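MmeI (Methylophilus methylotrophus, PDB 5HR4) is a type IIL restriction-modification enzyme that binds DNA and probably methylates the exocyclic amino group of adenine, using S-adenosyl-L-methionine as the methyl donor. Local coordinates at residues 204-217 and 247-259. Numbering follows the deposited sequence.
Sequences IFEKSLFQEYIETK and LDEHLAAFPYING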
ATOM      1  N   ILE A 204     -11.321   1.369  36.062  1.00 35.02           N
ATOM      2  CA  ILE A 204     -12.714   1.261  35.649  1.00 37.90           C
ATOM      3  C   ILE A 204     -13.431   0.204  36.481  1.00 36.66           C
ATOM      4  O   ILE A 204     -14.466   0.477  37.099  1.00 36.97           O
ATOM      5  CB  ILE A 204     -12.819   0.959  34.148  1.00 35.72           C
ATOM      6  CG1 ILE A 204     -12.208   2.104  33.348  1.00 26.99           C
ATOM      7  CG2 ILE A 204     -14.278   0.796  33.788  1.00 31.65           C
ATOM      8  CD1 ILE A 204     -12.296   1.920  31.865  1.00 23.91           C
ATOM      9  N   PHE A 205     -12.910  -1.022  36.474  1.00 36.35           N
ATOM     10  CA  PHE A 205     -13.191  -1.988  37.526  1.00 37.50           C
ATOM     11  C   PHE A 205     -12.124  -1.856  38.608  1.00 36.74           C
ATOM     12  O   PHE A 205     -11.007  -1.402  38.347  1.00 38.75           O
ATOM     13  CB  PHE A 205     -13.167  -3.437  37.017  1.00 35.40           C
ATOM     14  CG  PHE A 205     -14.056  -3.722  35.837  1.00 34.49           C
ATOM     15  CD1 PHE A 205     -15.000  -2.818  35.398  1.00 36.19           C
ATOM     16  CD2 PHE A 205     -13.956  -4.943  35.183  1.00 36.54           C
ATOM     17  CE1 PHE A 205     -15.815  -3.111  34.310  1.00 34.14           C
ATOM     18  CE2 PHE A 205     -14.772  -5.244  34.103  1.00 37.89           C
ATOM     19  CZ  PHE A 205     -15.703  -4.326  33.669  1.00 33.34           C
ATOM     20  N   GLU A 206     -12.471  -2.278  39.826  1.00 36.36           N
ATOM     21  CA  GLU A 206     -11.455  -2.552  40.831  1.00 33.92           C
ATOM     22  C   GLU A 206     -10.406  -3.475  40.238  1.00 37.77           C
ATOM     23  O   GLU A 206     -10.721  -4.370  39.454  1.00 42.33           O
ATOM     24  CB  GLU A 206     -12.050  -3.226  42.066  1.00 38.47           C
ATOM     25  CG  GLU A 206     -12.975  -2.395  42.930  1.00 42.71           C
ATOM     26  CD  GLU A 206     -13.509  -3.213  44.105  1.00 56.33           C
ATOM     27  OE1 GLU A 206     -12.704  -3.973  44.698  1.00 60.10           O
ATOM     28  OE2 GLU A 206     -14.724  -3.131  44.415  1.00 56.32           O
ATOM     29  N   LYS A 207      -9.155  -3.264  40.635  1.00 40.97           N
ATOM     30  CA  LYS A 207      -8.026  -3.971  40.045  1.00 40.86           C
ATOM     31  C   LYS A 207      -8.286  -5.468  39.991  1.00 38.54           C
ATOM     32  O   LYS A 207      -8.578  -6.099  41.012  1.00 39.41           O
ATOM     33  CB  LYS A 207      -6.752  -3.676  40.844  1.00 41.19           C
ATOM     34  CG  LYS A 207      -5.467  -3.967  40.075  1.00 50.67           C
ATOM     35  CD  LYS A 207      -4.353  -2.962  40.413  1.00 62.44           C
ATOM     36  CE  LYS A 207      -3.183  -3.076  39.418  1.00 70.47           C
ATOM     37  NZ  LYS A 207      -2.021  -2.182  39.738  1.00 72.15           N
ATOM     38  N   SER A 208      -8.222  -6.016  38.782  1.00 39.56           N
ATOM     39  CA  SER A 208      -8.300  -7.454  38.533  1.00 41.49           C
ATOM     40  C   SER A 208      -9.667  -8.056  38.867  1.00 41.23           C
ATOM     41  O   SER A 208      -9.778  -9.270  39.058  1.00 41.78           O
ATOM     42  CB  SER A 208      -7.195  -8.196  39.292  1.00 39.56           C
ATOM     43  OG  SER A 208      -5.925  -7.911  38.725  1.00 49.08           O
ATOM     44  N   LEU A 209     -10.726  -7.247  38.921  1.00 36.53           N
ATOM     45  CA  LEU A 209     -12.016  -7.772  39.359  1.00 39.34           C
ATOM     46  C   LEU A 209     -12.542  -8.825  38.392  1.00 41.96           C
ATOM     47  O   LEU A 209     -13.078  -9.857  38.810  1.00 39.49           O
ATOM     48  CB  LEU A 209     -13.017  -6.636  39.501  1.00 37.78           C
ATOM     49  CG  LEU A 209     -14.171  -7.022  40.401  1.00 35.77           C
ATOM     50  CD1 LEU A 209     -13.693  -7.060  41.834  1.00 35.52           C
ATOM     51  CD2 LEU A 209     -15.292  -6.029  40.217  1.00 37.73           C
ATOM     52  N   PHE A 210     -12.377  -8.587  37.093  1.00 42.58           N
ATOM     53  CA  PHE A 210     -12.764  -9.575  36.099  1.00 37.06           C
ATOM     54  C   PHE A 210     -12.001 -10.873  36.297  1.00 39.43           C
ATOM     55  O   PHE A 210     -12.597 -11.953  36.335  1.00 42.58           O
ATOM     56  CB  PHE A 210     -12.531  -9.024  34.695  1.00 35.78           C
ATOM     57  CG  PHE A 210     -13.061  -9.899  33.619  1.00 36.88           C
ATOM     58  CD1 PHE A 210     -14.318 -10.470  33.739  1.00 36.68           C
ATOM     59  CD2 PHE A 210     -12.314 -10.155  32.483  1.00 36.21           C
ATOM     60  CE1 PHE A 210     -14.812 -11.290  32.759  1.00 34.76           C
ATOM     61  CE2 PHE A 210     -12.807 -10.965  31.491  1.00 32.54           C
ATOM     62  CZ  PHE A 210     -14.059 -11.531  31.628  1.00 38.03           C
ATOM     63  N   GLN A 211     -10.674 -10.787  36.428  1.00 43.20           N
ATOM     64  CA  GLN A 211      -9.878 -12.000  36.576  1.00 40.42           C
ATOM     65  C   GLN A 211     -10.242 -12.738  37.852  1.00 41.59           C
ATOM     66  O   GLN A 211     -10.404 -13.964  37.845  1.00 42.65           O
ATOM     67  CB  GLN A 211      -8.380 -11.681  36.565  1.00 42.26           C
ATOM     68  CG  GLN A 211      -7.528 -12.941  36.769  1.00 39.49           C
ATOM     69  CD  GLN A 211      -6.042 -12.666  36.774  1.00 45.79           C
ATOM     70  OE1 GLN A 211      -5.575 -11.729  36.132  1.00 49.01           O
ATOM     71  NE2 GLN A 211      -5.285 -13.488  37.498  1.00 44.86           N
ATOM     72  N   GLU A 212     -10.388 -12.010  38.960  1.00 42.06           N
ATOM     73  CA  GLU A 212     -10.701 -12.673  40.218  1.00 44.56           C
ATOM     74  C   GLU A 212     -12.039 -13.386  40.132  1.00 43.80           C
ATOM     75  O   GLU A 212     -12.174 -14.521  40.605  1.00 44.65           O
ATOM     76  CB  GLU A 212     -10.688 -11.669  41.368  1.00 44.60           C
ATOM     77  CG  GLU A 212      -9.282 -11.172  41.724  1.00 50.40           C
ATOM     78  CD  GLU A 212      -9.282  -9.840  42.476  1.00 59.64           C
ATOM     79  OE1 GLU A 212     -10.287  -9.532  43.171  1.00 55.28           O
ATOM     80  OE2 GLU A 212      -8.271  -9.101  42.357  1.00 62.74           O
ATOM     81  N   TYR A 213     -13.032 -12.753  39.502  1.00 42.04           N
ATOM     82  CA  TYR A 213     -14.344 -13.382  39.395  1.00 38.42           C
ATOM     83  C   TYR A 213     -14.237 -14.707  38.654  1.00 42.86           C
ATOM     84  O   TYR A 213     -14.676 -15.752  39.151  1.00 45.37           O
ATOM     85  CB  TYR A 213     -15.336 -12.442  38.702  1.00 32.70           C
ATOM     86  CG  TYR A 213     -16.742 -12.994  38.682  1.00 41.21           C
ATOM     87  CD1 TYR A 213     -17.687 -12.603  39.629  1.00 42.97           C
ATOM     88  CD2 TYR A 213     -17.127 -13.926  37.722  1.00 35.03           C
ATOM     89  CE1 TYR A 213     -18.976 -13.128  39.607  1.00 39.54           C
ATOM     90  CE2 TYR A 213     -18.395 -14.451  37.698  1.00 34.89           C
ATOM     91  CZ  TYR A 213     -19.317 -14.058  38.635  1.00 41.79           C
ATOM     92  OH  TYR A 213     -20.587 -14.599  38.580  1.00 44.24           O
ATOM     93  N   ILE A 214     -13.630 -14.682  37.468  1.00 41.17           N
ATOM     94  CA  ILE A 214     -13.413 -15.902  36.701  1.00 38.38           C
ATOM     95  C   ILE A 214     -12.678 -16.943  37.543  1.00 42.23           C
ATOM     96  O   ILE A 214     -13.048 -18.122  37.566  1.00 46.44           O
ATOM     97  CB  ILE A 214     -12.658 -15.562  35.402  1.00 37.34           C
ATOM     98  CG1 ILE A 214     -13.428 -14.502  34.614  1.00 35.73           C
ATOM     99  CG2 ILE A 214     -12.460 -16.792  34.536  1.00 38.23           C
ATOM    100  CD1 ILE A 214     -12.753 -14.093  33.336  1.00 28.14           C
ATOM    101  N   GLU A 215     -11.645 -16.529  38.270  1.00 45.94           N
ATOM    102  CA  GLU A 215     -10.871 -17.503  39.034  1.00 46.42           C
ATOM    103  C   GLU A 215     -11.628 -18.065  40.234  1.00 45.83           C
ATOM    104  O   GLU A 215     -11.296 -19.165  40.693  1.00 48.79           O
ATOM    105  CB  GLU A 215      -9.557 -16.886  39.505  1.00 45.25           C
ATOM    106  CG  GLU A 215      -8.547 -16.624  38.391  1.00 48.89           C
ATOM    107  CD  GLU A 215      -7.330 -15.838  38.873  1.00 49.98           C
ATOM    108  OE1 GLU A 215      -7.365 -15.345  40.025  1.00 50.88           O
ATOM    109  OE2 GLU A 215      -6.342 -15.712  38.100  1.00 57.67           O
ATOM    110  N   THR A 216     -12.630 -17.365  40.753  1.00 38.72           N
ATOM    111  CA  THR A 216     -13.263 -17.795  41.993  1.00 44.27           C
ATOM    112  C   THR A 216     -14.698 -18.277  41.814  1.00 47.32           C
ATOM    113  O   THR A 216     -15.135 -19.192  42.522  1.00 42.46           O
ATOM    114  CB  THR A 216     -13.230 -16.657  43.025  1.00 43.19           C
ATOM    115  OG1 THR A 216     -14.023 -15.562  42.559  1.00 45.57           O
ATOM    116  CG2 THR A 216     -11.799 -16.167  43.248  1.00 36.43           C
ATOM    117  N   LYS A 217     -15.445 -17.699  40.878  1.00 44.79           N
ATOM    118  CA  LYS A 217     -16.843 -18.047  40.702  1.00 43.98           C
ATOM    119  C   LYS A 217     -17.086 -18.908  39.468  1.00 42.95           C
ATOM    120  O   LYS A 217     -18.243 -19.158  39.126  1.00 48.98           O
ATOM    121  CB  LYS A 217     -17.689 -16.772  40.643  1.00 42.76           C
ATOM    122  CG  LYS A 217     -17.684 -15.972  41.943  1.00 45.68           C
ATOM    123  CD  LYS A 217     -19.091 -15.536  42.378  1.00 50.58           C
ATOM    124  CE  LYS A 217     -19.821 -16.637  43.142  1.00 52.93           C
ATOM    125  NZ  LYS A 217     -20.977 -16.111  43.919  1.00 54.67           N
ATOM    126  N   LEU A 247     -28.592  -9.190  44.258  1.00 26.19           N
ATOM    127  CA  LEU A 247     -27.572  -9.531  43.276  1.00 37.21           C
ATOM    128  C   LEU A 247     -26.267  -9.953  43.949  1.00 33.89           C
ATOM    129  O   LEU A 247     -25.860  -9.383  44.960  1.00 30.68           O
ATOM    130  CB  LEU A 247     -27.331  -8.339  42.352  1.00 35.41           C
ATOM    131  CG  LEU A 247     -26.442  -8.574  41.132  1.00 38.01           C
ATOM    132  CD1 LEU A 247     -26.948  -9.747  40.266  1.00 29.53           C
ATOM    133  CD2 LEU A 247     -26.364  -7.278  40.329  1.00 35.21           C
ATOM    134  N   ASP A 248     -25.640 -10.989  43.388  1.00 40.83           N
ATOM    135  CA  ASP A 248     -24.376 -11.522  43.895  1.00 46.35           C
ATOM    136  C   ASP A 248     -23.395 -10.398  44.187  1.00 39.85           C
ATOM    137  O   ASP A 248     -23.154  -9.537  43.338  1.00 40.90           O
ATOM    138  CB  ASP A 248     -23.784 -12.497  42.861  1.00 43.72           C
ATOM    139  CG  ASP A 248     -22.513 -13.200  43.350  1.00 48.17           C
ATOM    140  OD1 ASP A 248     -21.520 -12.519  43.687  1.00 54.71           O
ATOM    141  OD2 ASP A 248     -22.497 -14.446  43.382  1.00 49.47           O
ATOM    142  N   GLU A 249     -22.835 -10.403  45.399  1.00 43.34           N
ATOM    143  CA  GLU A 249     -21.938  -9.317  45.788  1.00 49.38           C
ATOM    144  C   GLU A 249     -20.805  -9.161  44.790  1.00 49.48           C
ATOM    145  O   GLU A 249     -20.472  -8.046  44.375  1.00 47.09           O
ATOM    146  CB  GLU A 249     -21.379  -9.555  47.185  1.00 47.23           C
ATOM    147  CG  GLU A 249     -22.314  -9.095  48.265  1.00 59.30           C
ATOM    148  CD  GLU A 249     -21.936  -9.659  49.611  1.00 78.30           C
ATOM    149  OE1 GLU A 249     -20.839 -10.254  49.710  1.00 78.19           O
ATOM    150  OE2 GLU A 249     -22.741  -9.519  50.560  1.00 82.08           O
ATOM    151  N   HIS A 250     -20.223 -10.280  44.364  1.00 52.04           N
ATOM    152  CA  HIS A 250     -19.097 -10.210  43.445  1.00 48.58           C
ATOM    153  C   HIS A 250     -19.516  -9.577  42.121  1.00 43.28           C
ATOM    154  O   HIS A 250     -18.770  -8.772  41.551  1.00 40.33           O
ATOM    155  CB  HIS A 250     -18.502 -11.609  43.253  1.00 52.00           C
ATOM    156  CG  HIS A 250     -18.141 -12.306  44.541  1.00 64.89           C
ATOM    157  ND1 HIS A 250     -17.767 -13.633  44.590  1.00 71.79           N
ATOM    158  CD2 HIS A 250     -18.089 -11.857  45.820  1.00 67.59           C
ATOM    159  CE1 HIS A 250     -17.506 -13.974  45.841  1.00 70.43           C
ATOM    160  NE2 HIS A 250     -17.693 -12.914  46.607  1.00 73.70           N
ATOM    161  N   LEU A 251     -20.719  -9.900  41.626  1.00 43.44           N
ATOM    162  CA  LEU A 251     -21.196  -9.271  40.394  1.00 37.68           C
ATOM    163  C   LEU A 251     -21.551  -7.808  40.625  1.00 39.37           C
ATOM    164  O   LEU A 251     -21.297  -6.956  39.760  1.00 36.12           O
ATOM    165  CB  LEU A 251     -22.405 -10.022  39.831  1.00 37.74           C
ATOM    166  CG  LEU A 251     -22.190 -11.401  39.198  1.00 44.40           C
ATOM    167  CD1 LEU A 251     -23.512 -12.179  39.106  1.00 41.78           C
ATOM    168  CD2 LEU A 251     -21.530 -11.283  37.822  1.00 37.95           C
ATOM    169  N   ALA A 252     -22.138  -7.493  41.785  1.00 38.37           N
ATOM    170  CA  ALA A 252     -22.511  -6.116  42.080  1.00 36.91           C
ATOM    171  C   ALA A 252     -21.304  -5.175  42.153  1.00 31.72           C
ATOM    172  O   ALA A 252     -21.480  -3.957  42.094  1.00 37.74           O
ATOM    173  CB  ALA A 252     -23.333  -6.074  43.380  1.00 28.70           C
ATOM    174  N   ALA A 253     -20.083  -5.695  42.241  1.00 30.27           N
ATOM    175  CA  ALA A 253     -18.921  -4.818  42.263  1.00 35.83           C
ATOM    176  C   ALA A 253     -18.602  -4.206  40.906  1.00 34.20           C
ATOM    177  O   ALA A 253     -17.756  -3.313  40.841  1.00 37.92           O
ATOM    178  CB  ALA A 253     -17.704  -5.576  42.790  1.00 30.23           C
ATOM    179  N   PHE A 254     -19.223  -4.623  39.881  1.00 33.89           N
ATOM    180  CA  PHE A 254     -18.868  -4.101  38.564  1.00 30.94           C
ATOM    181  C   PHE A 254     -19.689  -2.864  38.243  1.00 26.01           C
ATOM    182  O   PHE A 254     -20.898  -2.847  38.470  1.00 32.34           O
ATOM    183  CB  PHE A 254     -19.108  -5.145  37.475  1.00 35.02           C
ATOM    184  CG  PHE A 254     -18.108  -6.245  37.468  1.00 29.15           C
ATOM    185  CD1 PHE A 254     -16.980  -6.163  36.672  1.00 32.99           C
ATOM    186  CD2 PHE A 254     -18.282  -7.355  38.263  1.00 30.85           C
ATOM    187  CE1 PHE A 254     -16.039  -7.178  36.670  1.00 33.45           C
ATOM    188  CE2 PHE A 254     -17.351  -8.372  38.265  1.00 33.57           C
ATOM    189  CZ  PHE A 254     -16.223  -8.280  37.471  1.00 34.71           C
ATOM    190  N   PRO A 255     -19.072  -1.833  37.688  1.00 30.83           N
ATOM    191  CA  PRO A 255     -19.803  -0.582  37.458  1.00 28.42           C
ATOM    192  C   PRO A 255     -20.776  -0.726  36.307  1.00 24.21           C
ATOM    193  O   PRO A 255     -20.671  -1.636  35.485  1.00 31.46           O
ATOM    194  CB  PRO A 255     -18.690   0.410  37.105  1.00 22.10           C
ATOM    195  CG  PRO A 255     -17.648  -0.480  36.391  1.00 23.48           C
ATOM    196  CD  PRO A 255     -17.710  -1.810  37.104  1.00 30.00           C
ATOM    197  N   TYR A 256     -21.701   0.220  36.237  1.00 26.35           N
ATOM    198  CA  TYR A 256     -22.532   0.405  35.052  1.00 30.92           C
ATOM    199  C   TYR A 256     -21.722   1.078  33.939  1.00 30.27           C
ATOM    200  O   TYR A 256     -21.068   2.108  34.166  1.00 31.93           O
ATOM    201  CB  TYR A 256     -23.768   1.228  35.443  1.00 25.83           C
ATOM    202  CG  TYR A 256     -24.603   1.802  34.316  1.00 33.55           C
ATOM    203  CD1 TYR A 256     -25.304   0.976  33.436  1.00 32.81           C
ATOM    204  CD2 TYR A 256     -24.728   3.185  34.155  1.00 34.35           C
ATOM    205  CE1 TYR A 256     -26.083   1.518  32.404  1.00 34.86           C
ATOM    206  CE2 TYR A 256     -25.500   3.732  33.132  1.00 33.94           C
ATOM    207  CZ  TYR A 256     -26.181   2.902  32.258  1.00 35.74           C
ATOM    208  OH  TYR A 256     -26.946   3.466  31.235  1.00 28.12           O
ATOM    209  N   ILE A 257     -21.743   0.491  32.734  1.00 26.14           N
ATOM    210  CA  ILE A 257     -20.929   0.971  31.615  1.00 28.72           C
ATOM    211  C   ILE A 257     -21.793   1.507  30.462  1.00 31.65           C
ATOM    212  O   ILE A 257     -21.542   2.599  29.941  1.00 31.96           O
ATOM    213  CB  ILE A 257     -19.966  -0.133  31.124  1.00 32.09           C
ATOM    214  CG1 ILE A 257     -19.107  -0.632  32.281  1.00 30.66           C
ATOM    215  CG2 ILE A 257     -19.067   0.390  30.026  1.00 29.50           C
ATOM    216  CD1 ILE A 257     -17.961   0.323  32.592  1.00 31.10           C
ATOM    217  N   ASN A 258     -22.764   0.718  30.005  1.00 27.44           N
ATOM    218  CA  ASN A 258     -23.810   1.111  29.033  1.00 27.01           C
ATOM    219  C   ASN A 258     -23.166   1.424  27.692  1.00 30.85           C
ATOM    220  O   ASN A 258     -22.274   0.691  27.238  1.00 31.42           O
ATOM    221  CB  ASN A 258     -24.616   2.238  29.543  1.00 32.62           C
ATOM    222  CG  ASN A 258     -25.833   2.537  28.673  1.00 55.39           C
ATOM    223  OD1 ASN A 258     -26.412   3.624  28.795  1.00 77.15           O
ATOM    224  ND2 ASN A 258     -26.243   1.572  27.799  1.00 59.45           N
ATOM    225  N   GLY A 259     -23.610   2.488  27.018  1.00 32.94           N
ATOM    226  CA  GLY A 259     -23.051   2.763  25.709  1.00 38.53           C
ATOM    227  C   GLY A 259     -23.479   1.734  24.678  1.00 34.42           C
ATOM    228  O   GLY A 259     -23.852   0.621  25.052  1.00 32.01           O
TER
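F254 drives the edge of its ring into a face of F205, a T-shaped pair with centroids 4.8 Å apart and planes at 87°; F254 CD1 sits over the centre of the F205 ring. One face of F254 is taken by L209, whose CD2 lies 3.5 Å from the ring centroid and almost on the ring normal, a CH-pi contact. L209 CG stands anti to the backbone N (chi1 -159°), which carries the branch over that face, and the same CD2 meets A253 CB at 3.6 Å. P255 crosses F205 at about a right angle, its CD 3.4 Å from F205 CD1, while I257 CD1 reaches I204 CG2 at 3.9 Å. Cut back to an alanine, F205 would offer F254 no ring face, and a gap is likely to open beside P255. The contact lies within the helicase spacer region of MmeI, where the helix 209-217 and the loop leading into it pack on the short helix 249-252 and the chain that follows; L232 of helix 225-235 also touches F254, and F210 extends from this cluster to C283, a calcium ligand. Farther along, the far end of Y213 meets L251 CD2, 3.6 Å from Y213 CE1, and its hydroxyl hydrogen-bonds to H228. H250 CB comes to the edge of the Y213 ring. At the polar edge K217, its chain bent at chi2 and chi3, runs with CG at the in-plane edge of the H250 ring and forms a salt bridge with D248 through NZ and OD2; D248, at the N-cap of the short helix, accepts weak bonds at OD1 from H250 N and L251 N.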